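Local coordinates for protein VP5 (Halorubrum pleomorphic virus 2, PDB 6QGI) that probably drives fusion of the viral envelope with the membrane of its haloarchaeal host, as an envelope fusion protein, at residues G180-D185 with Y191-M196. Numbering follows the deposited sequence.
Sequences GTVEVD and YYYDPM
The ring of Y192 lies beside the extended side chain of E183, both pointing the same way. E183 CG and CD lie close to Y192 CE1, CD at 3.5 Å, while E183 OE2 approaches the ring obliquely. The ring and carboxylate planes are 47° apart. At the edge of this ring, near its plane, T181 OG1 stands 3.7 Å from Y192 CD1. No hydrogen bond joins the tyrosine to either residue; N159 ND2 binds both E183 OE2 and T181 OG1, and T181 OG1 also bonds to D165 O, which fixes the polar groups flanking the ring. With CG anti to the backbone N (chi1 -173°), E183 runs out extended alongside the tyrosine.

V182, V184, Y191 and Y193 occupy the other face of the sheet. The Y193 ring receives V184 CG2 obliquely, 3.7 Å from Y193 CE2, while V182 CB and V184 CB pack against the CB atoms of Y193 and Y191, respectively. Hydrogen bonds from neighbouring loops hold the outer ends of these tyrosines: Y193 OH with L206 N, Y191 OH with D202 OD2.

The backbones form an antiparallel beta hairpin. V182 and Y193 make a hydrogen-bonded pair, as do V184 and Y191; E183 and Y192 between them are a non-hydrogen-bonded pair. Each hydrogen-bonded pair is closed by two backbone bonds, V182 N to Y193 O being 2.9 Å.

Strand 189-193 pairs along one edge of strand 176-186, and strand 155-159 takes the other through backbone bonds of T181, E183 and D185. W117 of helix 91-133 packs on V182, and its NE1 is hydrogen-bonded to G180 O, so this small antiparallel sheet rests against the long helix.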
loop_
_atom_site.group_PDB
_atom_site.type_symbol
_atom_site.label_atom_id
_atom_site.label_comp_id
_atom_site.label_asym_id
_atom_site.label_seq_id
_atom_site.Cartn_x
_atom_site.Cartn_y
_atom_site.Cartn_z
ATOM N N GLY A 180 -15.919 1.961 13.689
ATOM C CA GLY A 180 -16.452 0.609 13.742
ATOM C C GLY A 180 -15.638 -0.303 14.634
ATOM O O GLY A 180 -14.417 -0.140 14.728
ATOM N N THR A 181 -16.314 -1.248 15.324
ATOM C CA THR A 181 -15.617 -2.173 16.218
ATOM C C THR A 181 -15.852 -3.628 15.855
ATOM O O THR A 181 -16.949 -4.003 15.435
ATOM C CB THR A 181 -15.989 -1.965 17.699
ATOM O OG1 THR A 181 -17.373 -2.257 17.908
ATOM C CG2 THR A 181 -15.622 -0.594 18.219
ATOM N N VAL A 182 -14.808 -4.442 16.049
ATOM C CA VAL A 182 -14.838 -5.891 15.892
ATOM C C VAL A 182 -15.106 -6.423 17.306
ATOM O O VAL A 182 -14.297 -6.216 18.208
ATOM C CB VAL A 182 -13.552 -6.464 15.235
ATOM C CG1 VAL A 182 -13.656 -7.974 15.053
ATOM C CG2 VAL A 182 -13.268 -5.784 13.900
ATOM N N GLU A 183 -16.284 -7.022 17.506
ATOM C CA GLU A 183 -16.771 -7.523 18.790
ATOM C C GLU A 183 -16.571 -9.027 18.956
ATOM O O GLU A 183 -16.886 -9.799 18.050
ATOM C CB GLU A 183 -18.267 -7.185 18.918
ATOM C CG GLU A 183 -18.912 -7.476 20.262
ATOM C CD GLU A 183 -20.370 -7.065 20.379
ATOM O OE1 GLU A 183 -21.066 -7.627 21.253
ATOM O OE2 GLU A 183 -20.816 -6.179 19.612
ATOM N N VAL A 184 -16.079 -9.432 20.141
ATOM C CA VAL A 184 -15.907 -10.827 20.554
ATOM C C VAL A 184 -16.836 -11.030 21.739
ATOM O O VAL A 184 -16.556 -10.503 22.816
ATOM C CB VAL A 184 -14.436 -11.215 20.888
ATOM C CG1 VAL A 184 -14.331 -12.687 21.295
ATOM C CG2 VAL A 184 -13.502 -10.916 19.727
ATOM N N ASP A 185 -17.963 -11.738 21.531
ATOM C CA ASP A 185 -18.946 -12.009 22.585
ATOM C C ASP A 185 -18.383 -13.027 23.577
ATOM O O ASP A 185 -17.903 -14.090 23.172
ATOM C CB ASP A 185 -20.273 -12.504 21.987
ATOM C CG ASP A 185 -21.442 -12.537 22.955
ATOM O OD1 ASP A 185 -21.532 -13.499 23.748
ATOM O OD2 ASP A 185 -22.284 -11.616 22.901
ATOM N N TYR A 191 -15.438 -8.154 24.002
ATOM C CA TYR A 191 -14.204 -7.469 23.607
ATOM C C TYR A 191 -14.452 -6.665 22.350
ATOM O O TYR A 191 -14.995 -7.199 21.388
ATOM C CB TYR A 191 -13.035 -8.455 23.392
ATOM C CG TYR A 191 -12.475 -9.090 24.648
ATOM C CD1 TYR A 191 -12.823 -8.634 25.913
ATOM C CD2 TYR A 191 -11.557 -10.137 24.562
ATOM C CE1 TYR A 191 -12.299 -9.211 27.067
ATOM C CE2 TYR A 191 -11.013 -10.712 25.712
ATOM C CZ TYR A 191 -11.386 -10.248 26.959
ATOM O OH TYR A 191 -10.861 -10.828 28.088
ATOM N N TYR A 192 -14.070 -5.384 22.358
ATOM C CA TYR A 192 -14.259 -4.517 21.202
ATOM C C TYR A 192 -12.905 -4.084 20.658
ATOM O O TYR A 192 -12.047 -3.642 21.422
ATOM C CB TYR A 192 -15.139 -3.309 21.562
ATOM C CG TYR A 192 -16.507 -3.691 22.092
ATOM C CD1 TYR A 192 -17.585 -3.872 21.233
ATOM C CD2 TYR A 192 -16.727 -3.852 23.459
ATOM C CE1 TYR A 192 -18.850 -4.197 21.716
ATOM C CE2 TYR A 192 -17.985 -4.193 23.954
ATOM C CZ TYR A 192 -19.044 -4.364 23.078
ATOM O OH TYR A 192 -20.290 -4.695 23.560
ATOM N N TYR A 193 -12.699 -4.260 19.345
ATOM C CA TYR A 193 -11.443 -3.918 18.679
ATOM C C TYR A 193 -11.625 -2.792 17.695
ATOM O O TYR A 193 -12.545 -2.818 16.877
ATOM C CB TYR A 193 -10.835 -5.123 17.933
ATOM C CG TYR A 193 -10.664 -6.392 18.741
ATOM C CD1 TYR A 193 -10.237 -6.356 20.064
ATOM C CD2 TYR A 193 -10.851 -7.640 18.148
ATOM C CE1 TYR A 193 -10.054 -7.524 20.797
ATOM C CE2 TYR A 193 -10.638 -8.813 18.863
ATOM C CZ TYR A 193 -10.241 -8.752 20.184
ATOM O OH TYR A 193 -10.076 -9.914 20.886
ATOM N N ASP A 194 -10.703 -1.830 17.742
ATOM C CA ASP A 194 -10.651 -0.679 16.848
ATOM C C ASP A 194 -9.163 -0.266 16.722
ATOM O O ASP A 194 -8.358 -0.732 17.534
ATOM C CB ASP A 194 -11.570 0.468 17.360
ATOM C CG ASP A 194 -11.274 1.001 18.746
ATOM O OD1 ASP A 194 -10.354 0.505 19.380
ATOM O OD2 ASP A 194 -11.953 1.928 19.174
ATOM N N PRO A 195 -8.746 0.563 15.737
ATOM C CA PRO A 195 -7.316 0.906 15.627
ATOM C C PRO A 195 -6.723 1.657 16.837
ATOM O O PRO A 195 -5.501 1.652 16.997
ATOM C CB PRO A 195 -7.256 1.782 14.375
ATOM C CG PRO A 195 -8.482 1.479 13.623
ATOM C CD PRO A 195 -9.519 1.176 14.643
ATOM N N MET A 196 -7.582 2.264 17.662
ATOM C CA MET A 196 -7.120 3.045 18.842
ATOM C C MET A 196 -6.880 2.141 20.060
ATOM O O MET A 196 -5.839 2.321 20.722
ATOM C CB MET A 196 -8.140 4.127 19.212
ATOM C CG MET A 196 -8.450 5.080 18.072
ATOM S SD MET A 196 -9.626 4.384 16.884
ATOM C CE MET A 196 -11.178 4.877 17.630
#